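Local coordinates for SYE1 (Shewanella oneidensis, PDB 4AWT), which binds FMN as its cofactor and probably acts as a NAD(P)H-dependent oxidoreductase on carbon-carbon double bonds, as in the Old Yellow Enzyme family, at residues 9-14 and 263-268; 46-51 and 323-328; 187-192 and 250-255; 200-205 and 210-215; 332-335 and 340-343. The protein carries 1 engineered substitution. All blocks are in the same frame, centred on the assembly; numbering follows the deposited sequence.

Contact 1: 9-14 and 263-268; sequences ITLGAL and RIVYLH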
# COMPACT_ATOMS: atom_id res chain seq x y z
N ILE A 9 13.09 16.34 1.10
CA ILE A 9 12.56 16.22 -0.25
C ILE A 9 11.19 16.88 -0.30
O ILE A 9 10.40 16.78 0.64
CB ILE A 9 12.49 14.74 -0.69
CG1 ILE A 9 12.12 14.66 -2.17
CG2 ILE A 9 11.60 13.91 0.19
CD1 ILE A 9 12.28 13.21 -2.72
N THR A 10 10.89 17.50 -1.43
CA THR A 10 9.57 18.04 -1.68
C THR A 10 8.63 16.95 -2.22
O THR A 10 9.03 16.21 -3.14
CB THR A 10 9.64 19.18 -2.70
OG1 THR A 10 10.43 20.21 -2.10
CG2 THR A 10 8.26 19.71 -3.04
N LEU A 11 7.45 16.87 -1.68
CA LEU A 11 6.42 15.94 -2.16
C LEU A 11 5.16 16.77 -2.42
O LEU A 11 4.37 17.01 -1.51
CB LEU A 11 6.16 14.83 -1.18
CG LEU A 11 5.25 13.74 -1.71
CD1 LEU A 11 5.95 12.90 -2.76
CD2 LEU A 11 4.75 12.86 -0.58
N GLY A 12 5.00 17.23 -3.64
CA GLY A 12 3.87 18.09 -3.93
C GLY A 12 3.98 19.42 -3.20
O GLY A 12 4.97 20.12 -3.35
N ALA A 13 2.99 19.75 -2.39
CA ALA A 13 2.98 20.91 -1.55
C ALA A 13 3.70 20.71 -0.24
O ALA A 13 3.81 21.66 0.52
CB ALA A 13 1.54 21.36 -1.26
N LEU A 14 4.20 19.55 0.08
CA LEU A 14 4.85 19.20 1.32
C LEU A 14 6.35 19.27 1.23
O LEU A 14 6.88 18.97 0.15
CB LEU A 14 4.48 17.76 1.71
CG LEU A 14 2.98 17.47 1.76
CD1 LEU A 14 2.81 15.94 1.87
CD2 LEU A 14 2.24 18.19 2.86
N ARG A 263 0.53 12.83 -13.78
CA ARG A 263 1.28 13.71 -12.90
C ARG A 263 1.09 13.31 -11.43
O ARG A 263 1.15 14.16 -10.53
CB ARG A 263 1.02 15.20 -13.13
CG ARG A 263 1.41 15.61 -14.56
CD ARG A 263 2.92 15.56 -14.76
NE ARG A 263 3.36 16.21 -16.00
CZ ARG A 263 3.60 15.69 -17.18
NH1 ARG A 263 3.43 14.41 -17.41
NH2 ARG A 263 4.01 16.41 -18.23
N ILE A 264 0.93 12.04 -11.16
CA ILE A 264 0.82 11.59 -9.78
C ILE A 264 2.10 12.02 -9.02
O ILE A 264 3.18 12.09 -9.59
CB ILE A 264 0.56 10.10 -9.63
CG1 ILE A 264 1.70 9.22 -10.10
CG2 ILE A 264 -0.78 9.72 -10.32
CD1 ILE A 264 1.58 7.77 -9.73
N VAL A 265 1.95 12.29 -7.74
CA VAL A 265 3.03 12.88 -6.97
C VAL A 265 4.15 11.90 -6.66
O VAL A 265 5.32 12.31 -6.55
CB VAL A 265 2.49 13.57 -5.70
CG1 VAL A 265 2.15 12.59 -4.58
CG2 VAL A 265 3.43 14.62 -5.21
N TYR A 266 3.84 10.63 -6.51
CA TYR A 266 4.88 9.61 -6.34
C TYR A 266 4.42 8.31 -6.94
O TYR A 266 3.21 8.00 -7.01
CB TYR A 266 5.30 9.45 -4.89
CG TYR A 266 4.39 8.76 -3.90
CD1 TYR A 266 4.15 7.39 -3.94
CD2 TYR A 266 3.84 9.45 -2.85
CE1 TYR A 266 3.38 6.75 -3.02
CE2 TYR A 266 3.13 8.83 -1.85
CZ TYR A 266 2.89 7.48 -1.92
OH TYR A 266 2.22 6.87 -0.91
N LEU A 267 5.41 7.49 -7.27
CA LEU A 267 5.24 6.10 -7.69
C LEU A 267 6.06 5.28 -6.70
O LEU A 267 7.24 5.55 -6.49
CB LEU A 267 5.73 5.89 -9.12
CG LEU A 267 5.70 4.47 -9.63
CD1 LEU A 267 4.33 3.87 -9.59
CD2 LEU A 267 6.26 4.42 -11.05
N HIS A 268 5.42 4.28 -6.11
CA HIS A 268 6.00 3.43 -5.08
C HIS A 268 6.08 2.00 -5.61
O HIS A 268 5.06 1.43 -5.97
CB HIS A 268 5.13 3.56 -3.84
CG HIS A 268 5.59 2.86 -2.60
ND1 HIS A 268 4.89 2.99 -1.43
CD2 HIS A 268 6.66 2.08 -2.30
CE1 HIS A 268 5.56 2.32 -0.50
NE2 HIS A 268 6.64 1.73 -0.97

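Contact 2: 46-51 and 323-328; sequences AQRASA and RPFIAN. With FMN (flavin mononucleotide), chain B; SO4 (sulfate ion), chain C.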
# COMPACT_ATOMS: atom_id res chain seq x y z
N ALA A 46 2.26 7.62 15.50
CA ALA A 46 2.97 8.79 16.02
C ALA A 46 4.37 8.43 16.52
O ALA A 46 5.28 9.24 16.39
CB ALA A 46 2.16 9.45 17.11
N GLN A 47 4.53 7.22 17.06
CA GLN A 47 5.85 6.74 17.48
C GLN A 47 6.83 6.68 16.34
O GLN A 47 8.04 6.66 16.59
CB GLN A 47 5.73 5.35 18.09
CG GLN A 47 5.14 5.30 19.49
CD GLN A 47 5.02 3.90 20.03
OE1 GLN A 47 4.82 3.75 21.30
NE2 GLN A 47 5.11 2.92 19.29
N ARG A 48 6.34 6.57 15.11
CA ARG A 48 7.15 6.35 13.91
C ARG A 48 7.25 7.59 13.03
O ARG A 48 7.74 7.53 11.91
CB ARG A 48 6.60 5.11 13.18
CG ARG A 48 6.91 3.86 13.97
CD ARG A 48 6.03 2.64 13.68
NE ARG A 48 6.44 1.51 14.49
CZ ARG A 48 6.27 1.44 15.80
NH1 ARG A 48 5.51 2.29 16.42
NH2 ARG A 48 6.87 0.47 16.50
N ALA A 49 6.81 8.72 13.56
CA ALA A 49 6.68 9.96 12.78
C ALA A 49 7.99 10.68 12.57
O ALA A 49 7.97 11.79 11.97
CB ALA A 49 5.60 10.82 13.42
N SER A 50 9.13 10.10 12.92
CA SER A 50 10.40 10.61 12.44
C SER A 50 10.68 10.18 11.01
O SER A 50 11.62 10.68 10.40
CB SER A 50 11.56 10.24 13.37
OG SER A 50 11.77 8.87 13.38
N ALA A 51 9.87 9.26 10.45
CA ALA A 51 9.91 9.03 9.02
C ALA A 51 9.68 10.34 8.28
O ALA A 51 8.98 11.22 8.76
CB ALA A 51 8.82 8.04 8.64
N ARG A 323 9.39 -4.14 7.55
CA ARG A 323 9.66 -4.94 8.77
C ARG A 323 10.51 -4.20 9.76
O ARG A 323 10.18 -4.23 10.96
CB ARG A 323 10.14 -6.34 8.37
CG ARG A 323 8.98 -7.15 7.83
CD ARG A 323 9.37 -8.37 7.03
NE ARG A 323 9.82 -8.01 5.70
CZ ARG A 323 10.03 -8.89 4.75
NH1 ARG A 323 9.83 -10.19 5.01
NH2 ARG A 323 10.40 -8.49 3.52
N PRO A 324 11.57 -3.48 9.37
CA PRO A 324 12.34 -2.78 10.40
C PRO A 324 11.55 -1.71 11.14
O PRO A 324 11.82 -1.45 12.30
CB PRO A 324 13.51 -2.17 9.62
CG PRO A 324 13.70 -3.15 8.46
CD PRO A 324 12.27 -3.50 8.06
N PHE A 325 10.58 -1.06 10.47
CA PHE A 325 9.78 -0.05 11.18
C PHE A 325 8.82 -0.65 12.19
O PHE A 325 8.42 0.01 13.12
CB PHE A 325 9.02 0.84 10.18
CG PHE A 325 9.47 2.28 10.18
CD1 PHE A 325 9.57 2.99 11.36
CD2 PHE A 325 9.82 2.90 9.00
CE1 PHE A 325 9.95 4.31 11.38
CE2 PHE A 325 10.21 4.24 9.00
CZ PHE A 325 10.27 4.94 10.20
N ILE A 326 8.45 -1.92 12.02
CA ILE A 326 7.57 -2.51 13.02
C ILE A 326 8.27 -2.52 14.38
O ILE A 326 7.67 -2.15 15.38
CB ILE A 326 7.17 -3.90 12.55
CG1 ILE A 326 6.28 -3.74 11.32
CG2 ILE A 326 6.53 -4.74 13.65
CD1 ILE A 326 5.95 -5.10 10.72
N ALA A 327 9.53 -2.95 14.39
CA ALA A 327 10.24 -3.18 15.62
C ALA A 327 11.10 -2.01 16.10
O ALA A 327 11.62 -2.06 17.20
CB ALA A 327 11.12 -4.42 15.49
N ASN A 328 11.24 -0.98 15.29
CA ASN A 328 12.14 0.13 15.57
C ASN A 328 11.37 1.42 15.33
O ASN A 328 11.35 1.95 14.24
CB ASN A 328 13.39 0.09 14.69
CG ASN A 328 14.18 -1.18 14.95
OD1 ASN A 328 14.98 -1.23 15.88
ND2 ASN A 328 13.91 -2.20 14.14
N1 FMN B . 2.03 -3.57 1.63
C2 FMN B . 1.02 -2.81 1.23
O2 FMN B . 1.04 -2.19 0.14
N3 FMN B . -0.11 -2.69 2.03
C4 FMN B . -0.25 -3.33 3.25
O4 FMN B . -1.26 -3.08 3.95
C4A FMN B . 0.78 -4.21 3.59
N5 FMN B . 0.69 -4.97 4.76
C5A FMN B . 1.90 -5.50 5.28
C6 FMN B . 1.92 -6.02 6.55
C7 FMN B . 3.11 -6.54 7.13
C7M FMN B . 3.08 -6.98 8.57
C8 FMN B . 4.24 -6.54 6.37
C8M FMN B . 5.57 -7.04 6.92
C9 FMN B . 4.23 -6.02 5.06
C9A FMN B . 3.07 -5.48 4.51
N10 FMN B . 3.06 -4.90 3.22
C10 FMN B . 1.94 -4.21 2.80
C1' FMN B . 4.31 -4.84 2.45
C2' FMN B . 5.29 -3.76 2.96
O2' FMN B . 4.79 -2.47 2.68
C3' FMN B . 6.65 -3.85 2.29
O3' FMN B . 6.58 -3.56 0.91
C4' FMN B . 7.37 -5.20 2.48
O4' FMN B . 7.29 -5.66 3.82
C5' FMN B . 8.80 -5.17 1.97
O5' FMN B . 9.60 -4.22 2.70
P FMN B . 10.56 -4.74 3.89
O1P FMN B . 9.66 -5.23 4.99
O2P FMN B . 11.42 -5.85 3.32
O3P FMN B . 11.33 -3.50 4.27
S SO4 C . 11.18 -11.78 8.07
O1 SO4 C . 9.76 -11.66 7.49
O2 SO4 C . 11.99 -12.49 7.14
O3 SO4 C . 11.85 -10.37 7.96
O4 SO4 C . 11.23 -12.04 9.48

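Contact 3: 187-192 and 250-255; sequences LINQFI and LTYTAA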
# COMPACT_ATOMS: atom_id res chain seq x y z
N LEU A 187 -6.78 -5.92 -6.37
CA LEU A 187 -7.73 -5.84 -7.47
C LEU A 187 -7.15 -5.22 -8.72
O LEU A 187 -7.28 -5.77 -9.82
CB LEU A 187 -8.98 -5.04 -7.05
CG LEU A 187 -10.03 -4.96 -8.16
CD1 LEU A 187 -10.61 -6.30 -8.54
CD2 LEU A 187 -11.13 -3.99 -7.73
N ILE A 188 -6.56 -4.03 -8.60
CA ILE A 188 -6.06 -3.38 -9.81
C ILE A 188 -4.98 -4.24 -10.46
O ILE A 188 -4.91 -4.35 -11.70
CB ILE A 188 -5.64 -1.94 -9.54
CG1 ILE A 188 -6.86 -1.13 -9.02
CG2 ILE A 188 -5.05 -1.30 -10.79
CD1 ILE A 188 -6.53 0.21 -8.57
N ASN A 189 -4.13 -4.84 -9.63
CA ASN A 189 -3.09 -5.72 -10.14
C ASN A 189 -3.66 -6.93 -10.87
O ASN A 189 -3.01 -7.44 -11.80
CB ASN A 189 -2.18 -6.05 -8.96
CG ASN A 189 -0.82 -6.62 -9.23
OD1 ASN A 189 -0.03 -6.70 -8.28
ND2 ASN A 189 -0.50 -6.96 -10.46
N GLN A 190 -4.85 -7.39 -10.48
CA GLN A 190 -5.53 -8.48 -11.16
C GLN A 190 -6.01 -8.09 -12.57
O GLN A 190 -6.25 -8.99 -13.36
CB GLN A 190 -6.73 -8.95 -10.33
CG GLN A 190 -6.31 -9.63 -9.02
CD GLN A 190 -7.32 -9.55 -7.92
OE1 GLN A 190 -8.55 -9.63 -8.14
NE2 GLN A 190 -6.87 -9.39 -6.70
N PHE A 191 -6.12 -6.81 -12.85
CA PHE A 191 -6.34 -6.32 -14.21
C PHE A 191 -5.03 -6.12 -14.97
O PHE A 191 -4.95 -6.42 -16.15
CB PHE A 191 -7.12 -5.00 -14.24
CG PHE A 191 -8.60 -5.13 -13.97
CD1 PHE A 191 -9.09 -5.30 -12.68
CD2 PHE A 191 -9.51 -5.12 -15.02
CE1 PHE A 191 -10.44 -5.40 -12.44
CE2 PHE A 191 -10.86 -5.24 -14.79
CZ PHE A 191 -11.32 -5.37 -13.50
N ILE A 192 -4.01 -5.57 -14.31
CA ILE A 192 -2.76 -5.23 -15.00
C ILE A 192 -2.06 -6.45 -15.55
O ILE A 192 -1.56 -6.44 -16.68
CB ILE A 192 -1.81 -4.46 -14.05
CG1 ILE A 192 -2.38 -3.13 -13.63
CG2 ILE A 192 -0.43 -4.30 -14.71
CD1 ILE A 192 -1.61 -2.42 -12.52
N LEU A 250 7.68 -4.41 -20.20
CA LEU A 250 6.85 -3.59 -21.07
C LEU A 250 5.65 -3.06 -20.27
O LEU A 250 5.34 -1.89 -20.31
CB LEU A 250 6.41 -4.41 -22.29
CG LEU A 250 5.47 -3.68 -23.22
CD1 LEU A 250 6.03 -2.41 -23.82
CD2 LEU A 250 5.06 -4.65 -24.32
N THR A 251 4.96 -3.98 -19.59
CA THR A 251 3.71 -3.59 -18.92
C THR A 251 3.96 -2.46 -17.92
O THR A 251 3.22 -1.50 -17.86
CB THR A 251 3.11 -4.78 -18.20
OG1 THR A 251 2.76 -5.75 -19.18
CG2 THR A 251 1.89 -4.41 -17.36
N TYR A 252 5.02 -2.63 -17.11
CA TYR A 252 5.25 -1.71 -16.00
C TYR A 252 5.98 -0.46 -16.41
O TYR A 252 5.76 0.59 -15.80
CB TYR A 252 5.86 -2.44 -14.79
CG TYR A 252 4.81 -3.27 -14.12
CD1 TYR A 252 4.49 -4.56 -14.48
CD2 TYR A 252 4.03 -2.69 -13.10
CE1 TYR A 252 3.48 -5.26 -13.87
CE2 TYR A 252 3.03 -3.38 -12.48
CZ TYR A 252 2.74 -4.68 -12.87
OH TYR A 252 1.72 -5.33 -12.20
N THR A 253 6.81 -0.49 -17.46
CA THR A 253 7.32 0.75 -18.04
C THR A 253 6.15 1.56 -18.58
O THR A 253 6.06 2.76 -18.43
CB THR A 253 8.41 0.47 -19.08
OG1 THR A 253 9.53 -0.23 -18.41
CG2 THR A 253 8.97 1.70 -19.66
N ALA A 254 5.23 0.87 -19.29
CA ALA A 254 4.03 1.53 -19.81
C ALA A 254 3.18 2.08 -18.68
O ALA A 254 2.70 3.23 -18.78
CB ALA A 254 3.22 0.58 -20.68
N ALA A 255 3.02 1.31 -17.62
CA ALA A 255 2.22 1.80 -16.48
C ALA A 255 2.86 3.03 -15.89
O ALA A 255 2.18 4.01 -15.55
CB ALA A 255 2.06 0.74 -15.44

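Contact 4: 200-205 and 210-215; sequences SDEYGG and RLRFLD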
# COMPACT_ATOMS: atom_id res chain seq x y z
N SER A 200 -12.37 -10.30 -22.17
CA SER A 200 -12.45 -10.08 -23.60
C SER A 200 -13.02 -8.72 -23.99
O SER A 200 -13.13 -8.43 -25.16
CB SER A 200 -13.32 -11.16 -24.29
OG SER A 200 -14.59 -11.16 -23.66
N ASP A 201 -13.36 -7.88 -22.99
CA ASP A 201 -13.85 -6.54 -23.22
C ASP A 201 -12.68 -5.60 -23.20
O ASP A 201 -11.54 -5.98 -23.30
CB ASP A 201 -14.95 -6.22 -22.23
CG ASP A 201 -14.46 -6.03 -20.79
OD1 ASP A 201 -13.29 -6.24 -20.49
OD2 ASP A 201 -15.34 -5.68 -19.97
N GLU A 202 -12.99 -4.29 -23.09
CA GLU A 202 -11.96 -3.25 -23.19
C GLU A 202 -11.05 -3.23 -21.96
O GLU A 202 -10.12 -2.42 -21.95
CB GLU A 202 -12.52 -1.87 -23.43
CG GLU A 202 -13.44 -1.28 -22.41
CD GLU A 202 -13.75 0.19 -22.49
OE1 GLU A 202 -13.07 0.86 -23.30
OE2 GLU A 202 -14.67 0.66 -21.77
N TYR A 203 -11.27 -4.06 -20.96
CA TYR A 203 -10.41 -4.12 -19.78
C TYR A 203 -9.50 -5.32 -19.79
O TYR A 203 -8.80 -5.53 -18.79
CB TYR A 203 -11.25 -4.06 -18.51
CG TYR A 203 -11.98 -2.77 -18.33
CD1 TYR A 203 -11.38 -1.68 -17.67
CD2 TYR A 203 -13.27 -2.58 -18.80
CE1 TYR A 203 -12.03 -0.51 -17.51
CE2 TYR A 203 -13.91 -1.39 -18.66
CZ TYR A 203 -13.31 -0.35 -18.00
OH TYR A 203 -14.00 0.84 -17.86
N GLY A 204 -9.40 -6.08 -20.89
CA GLY A 204 -8.40 -7.11 -20.97
C GLY A 204 -7.95 -7.32 -22.40
O GLY A 204 -8.49 -6.70 -23.32
N GLY A 205 -6.93 -8.16 -22.42
CA GLY A 205 -6.11 -8.60 -23.52
C GLY A 205 -4.92 -7.70 -23.77
O GLY A 205 -3.79 -7.89 -23.22
N ARG A 210 -5.42 -3.68 -20.45
CA ARG A 210 -5.09 -4.13 -19.09
C ARG A 210 -4.75 -2.94 -18.20
O ARG A 210 -4.99 -3.07 -16.97
CB ARG A 210 -3.94 -5.11 -19.11
CG ARG A 210 -4.33 -6.48 -19.59
CD ARG A 210 -3.19 -7.49 -19.56
NE ARG A 210 -2.19 -7.27 -20.59
CZ ARG A 210 -0.95 -6.82 -20.49
NH1 ARG A 210 -0.43 -6.45 -19.33
NH2 ARG A 210 -0.21 -6.73 -21.60
N LEU A 211 -4.26 -1.85 -18.73
CA LEU A 211 -3.98 -0.66 -17.95
C LEU A 211 -5.18 0.24 -17.79
O LEU A 211 -5.10 1.25 -17.06
CB LEU A 211 -2.81 0.13 -18.55
CG LEU A 211 -1.48 -0.62 -18.56
CD1 LEU A 211 -0.42 0.21 -19.22
CD2 LEU A 211 -1.05 -1.02 -17.18
N ARG A 212 -6.30 -0.06 -18.43
CA ARG A 212 -7.44 0.86 -18.47
C ARG A 212 -8.05 1.06 -17.10
O ARG A 212 -8.40 2.20 -16.75
CB ARG A 212 -8.48 0.33 -19.47
CG ARG A 212 -9.59 1.36 -19.69
CD ARG A 212 -10.62 0.81 -20.70
NE ARG A 212 -10.02 0.39 -21.96
CZ ARG A 212 -9.58 1.15 -22.90
NH1 ARG A 212 -9.72 2.47 -22.82
NH2 ARG A 212 -8.99 0.57 -23.96
N PHE A 213 -8.24 0.01 -16.31
CA PHE A 213 -8.85 0.17 -15.00
C PHE A 213 -7.97 1.06 -14.12
O PHE A 213 -8.45 2.00 -13.48
CB PHE A 213 -9.12 -1.18 -14.38
CG PHE A 213 -9.92 -1.13 -13.10
CD1 PHE A 213 -11.13 -0.50 -13.03
CD2 PHE A 213 -9.43 -1.76 -11.96
CE1 PHE A 213 -11.86 -0.50 -11.84
CE2 PHE A 213 -10.17 -1.76 -10.79
CZ PHE A 213 -11.41 -1.17 -10.75
N LEU A 214 -6.65 0.81 -14.12
CA LEU A 214 -5.71 1.68 -13.42
C LEU A 214 -5.89 3.12 -13.86
O LEU A 214 -5.96 4.05 -13.05
CB LEU A 214 -4.29 1.21 -13.69
CG LEU A 214 -3.19 2.10 -13.14
CD1 LEU A 214 -3.15 2.13 -11.62
CD2 LEU A 214 -1.83 1.65 -13.67
N ASP A 215 -5.91 3.35 -15.20
CA ASP A 215 -6.04 4.67 -15.74
C ASP A 215 -7.28 5.38 -15.21
O ASP A 215 -7.25 6.54 -14.81
CB ASP A 215 -6.06 4.59 -17.27
CG ASP A 215 -6.01 5.92 -17.94
OD1 ASP A 215 -5.21 6.76 -17.58
OD2 ASP A 215 -6.63 6.03 -18.99

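Contact 5: 332-335 and 340-343; sequences PERL and PLAE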
# COMPACT_ATOMS: atom_id res chain seq x y z
N PRO A 332 14.70 5.80 11.87
CA PRO A 332 15.61 6.79 11.24
C PRO A 332 16.85 7.06 12.11
O PRO A 332 17.98 7.03 11.58
CB PRO A 332 14.73 7.99 11.01
CG PRO A 332 13.32 7.40 10.85
CD PRO A 332 13.31 6.29 11.89
N GLU A 333 16.66 7.31 13.38
CA GLU A 333 17.82 7.57 14.25
C GLU A 333 18.76 6.42 14.27
O GLU A 333 19.98 6.57 14.29
CB GLU A 333 17.34 7.92 15.66
CG GLU A 333 18.42 8.36 16.60
CD GLU A 333 18.88 9.77 16.40
OE1 GLU A 333 18.42 10.47 15.46
OE2 GLU A 333 19.80 10.20 17.11
N ARG A 334 18.24 5.18 14.30
CA ARG A 334 19.09 4.02 14.30
C ARG A 334 19.86 3.89 13.01
O ARG A 334 21.07 3.59 13.03
CB ARG A 334 18.30 2.74 14.57
CG ARG A 334 17.57 2.71 15.87
CD ARG A 334 17.05 1.34 16.20
NE ARG A 334 16.13 1.36 17.29
CZ ARG A 334 15.97 0.41 18.22
NH1 ARG A 334 16.82 -0.61 18.33
NH2 ARG A 334 14.98 0.52 19.05
N LEU A 335 19.22 4.10 11.87
CA LEU A 335 19.92 4.03 10.60
C LEU A 335 21.01 5.09 10.54
O LEU A 335 22.10 4.84 10.02
CB LEU A 335 18.96 4.22 9.42
CG LEU A 335 17.88 3.14 9.25
CD1 LEU A 335 16.91 3.58 8.17
CD2 LEU A 335 18.51 1.79 8.96
N PRO A 340 22.05 -0.84 16.49
CA PRO A 340 21.45 -2.12 16.09
C PRO A 340 19.93 -2.02 16.07
O PRO A 340 19.31 -1.37 16.89
CB PRO A 340 21.95 -3.07 17.19
CG PRO A 340 22.18 -2.18 18.39
CD PRO A 340 22.77 -0.92 17.77
N LEU A 341 19.38 -2.75 15.11
CA LEU A 341 17.94 -2.82 14.92
C LEU A 341 17.35 -3.97 15.71
O LEU A 341 17.82 -5.12 15.62
CB LEU A 341 17.58 -3.00 13.45
CG LEU A 341 18.14 -1.95 12.51
CD1 LEU A 341 17.47 -2.11 11.13
CD2 LEU A 341 17.98 -0.53 13.01
N ALA A 342 16.29 -3.71 16.44
CA ALA A 342 15.48 -4.78 16.99
C ALA A 342 14.82 -5.53 15.85
O ALA A 342 14.61 -4.98 14.77
CB ALA A 342 14.45 -4.23 17.93
N GLU A 343 14.46 -6.79 16.08
CA GLU A 343 13.68 -7.55 15.13
C GLU A 343 12.26 -7.76 15.63
O GLU A 343 12.00 -7.86 16.83
CB GLU A 343 14.29 -8.92 14.77
CG GLU A 343 15.61 -8.83 14.00
CD GLU A 343 16.08 -10.19 13.50
OE1 GLU A 343 16.79 -10.94 14.17
OE2 GLU A 343 15.68 -10.49 12.35

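Contact 1: 9-14 and 263-268
Y266, whose ring meets L11 across this contact, sends its OH to E179 OE1, an oxygen that H268 ND1 grips as well. The buried polar end of the tyrosine is thus satisfied by a carboxylate inside the barrel. L11 CD1 comes to the ring edge, close to the ring plane, 4.0 Å from Y266 CD2. The same methyl lies 3.9 Å from V265 CG2, where the two side chains cross at about a right angle. L11 CG stands anti to the backbone N (chi1 -172°), and this sends the branch across to both partners. V265 CG2 also pushes against the turn backbone, 3.4 Å from G12 N. A CB on G12 would stand only 3.3 Å from V265 CG2, so the valine sits tight against a position without a side chain. No hydrogen bond joins the two segments. The turn holds itself: L11 N donates to L14 O at 2.8 Å, and L14 N donates back to L11 O at 3.0 Å. F98 lies beside L11, V265 and Y266, and V295 also touches L11. G12, with phi 66°, is the second residue of the type II' turn from L11 to L14. This is a tight two-residue beta-hairpin, and it covers the N-terminal end of the TIM barrel, where strand 266-270 begins.

Contact 2: 46-51 and 323-328
R48 reaches the last turn of helix 323-327 and donates hydrogen bonds to two successive carbonyls. R48 NE donates to F325 O at 2.8 Å, with the oxygen in the guanidinium plane. R48 NH2 donates to I326 O at 3.0 Å, but meets it from above the carbonyl plane, 43° out of it. R48 NH1 is taken by Y44 O. All three nitrogens of this buried guanidinium therefore have acceptors. The chain is extended from CG to NE, and R48 CG packs 3.8 Å from F325 CD1. A51 CB closes on the far end of the same ring, 3.8 Å from F325 CZ. With a leucine in place of R48, F325 O and I326 O would probably be left without these side-chain donors, and Y44 O would lose its mate. Helix 323-327 is the short extra helix that follows the eighth strand of the TIM barrel, and its start forms part of the FMN phosphate site. There R323 N donates to FMN O1P at 2.8 Å, and R323 NE reaches the same oxygen at 2.9 Å. R323 NH2 donates to FMN O2P and also to W274 O. R323 NH1 donates to a sulfate, probably from the crystallisation liquor, which R301 NH2 also holds. At the other end of the helix, N328 ND2 donates to P324 O at 2.9 Å, in the carbonyl plane on a lone pair. N328 OD1 takes A342 N.

Contact 3: 187-192 and 250-255
Y252 and T251, on helix 248-261, face N189 and I192 on helix 187-192. Helix 248-261 is an outer helix of the TIM barrel, between its fifth and sixth strands. Helix 187-192 lies in the excursion after the fourth strand. The two segments run with their axes 12.5 Å apart at 121°. Y252 CG stands anti to the carbonyl carbon (chi1 -74°), which lets the far end of the ring reach I192 and N189. Along the ring, the first atom to meet I192 is Y252 CE1, 4.1 Å from I192 CG2. Y252 CZ comes closer to that methyl, at 3.7 Å. The methyl approaches the ring obliquely. At the tip, Y252 OH is 3.5 Å from I192 CG2 and 3.3 Å from N189 ND2. Y252 OH is hydrogen-bonded to D193 OD1, just beyond the helix. The N189 amide is turned nearly upright to the ring, and N189 OD1 accepts from G185 N. A phenylalanine in place of Y252 would probably leave D193 OD1 without this partner and open a gap between N189 and I192. T251 OG1 is hydrogen-bonded to D245 OD2 and D247 O. Its other branch faces the contact: T251 CG2 meets I192 CG2, methyl to methyl, at 3.5 Å.

Contact 4: 200-205 and 210-215
E202 O takes the first hydrogen bond across this contact, from R212 NE at 2.8 Å, in the guanidinium plane. R210 NE donates likewise to G205 O at 3.1 Å. Both residues have two deposited conformers, so this bond is less certain. R210 NH2 is hydrogen-bonded to the bound ethyl hydrogen carbonate, whose pocket includes G205 and R210. D201 OD1 accepts Y203 N at 3.0 Å, an Asx turn. Y203 OH is hydrogen-bonded to E216 OE1. Charge adds to the first bond. E202 OE1 lies over one face of the R212 guanidinium, 3.4 Å from R212 NE, with no N-H aimed at it; E202 too has two conformers. Among carbon contacts, R212 CD sits over one face of the Y203 ring, a CH-pi contact 4.0 Å from the centroid. F213 N lies at the ring edge, 3.8 Å from Y203 CD1, and F213 CB packs against the same atom at 4.0 Å. The loop, in the excursion after the barrel's fourth strand, is thus fastened to the end of helix 207-210 through R210 and to the start of helix 212-225 through R212 and F213. R212 NH2 also pairs with E208, so its charge is probably shared between two carboxylates.

Contact 5: 332-335 and 340-343
The R334 guanidinium carries P340 O at one edge. The oxygen lies in the guanidinium plane, and R334 NH1 donates to it at 3.0 Å with an N-H...O angle of 160°. NH1 lies in the carbonyl plane, yet the guanidinium and carbonyl planes stand nearly at right angles. R334 NE forms a salt bridge with D330. Over one face stands N328 OD1, 3.0 Å from R334 CZ. The partial negative charge of N328 OD1 would be expected to help hold the cation in place. A342 N and L341 CA approach the group obliquely on that same side. The aliphatic part of R334 is covered by leucine. L341 CD2 comes within 3.6 Å of R334 CB and 3.8 Å of R334 CD, and the side chains cross at a slant. Extended from CG to NE, the R334 chain passes this methyl and ends at P340 O. The guanidinium thus bridges the helix and the loop 340-343 that returns beside it. The contact lies on the outside of the TIM barrel, in the C-terminal part of the chain, where the chain folds back after helix 331-337, the helix that follows the eighth strand and helix 323-327.

In the fold
From the N terminus, hairpin 9-14 comes first and meets 263-268, closing contact 1 at the bottom of the barrel. Segment 46-51 opens contact 2 before that closure and meets 323-328 after it, so contacts 1 and 2 cross; contact 2 ties the loop after helix 39-46 to helix 323-327. Contact 3, inside both loops, joins the excursion after the fourth strand to helix 248-261. Contact 4 is nested in contact 3, touches it through R210, and ties loop 200-205 to helices 207-210 and 212-225. Contact 5 follows in series, touches contact 2, and ties helix 331-337 to the loop after it. Contacts 3 and 4 lie across the chain's centre from contacts 2 and 5.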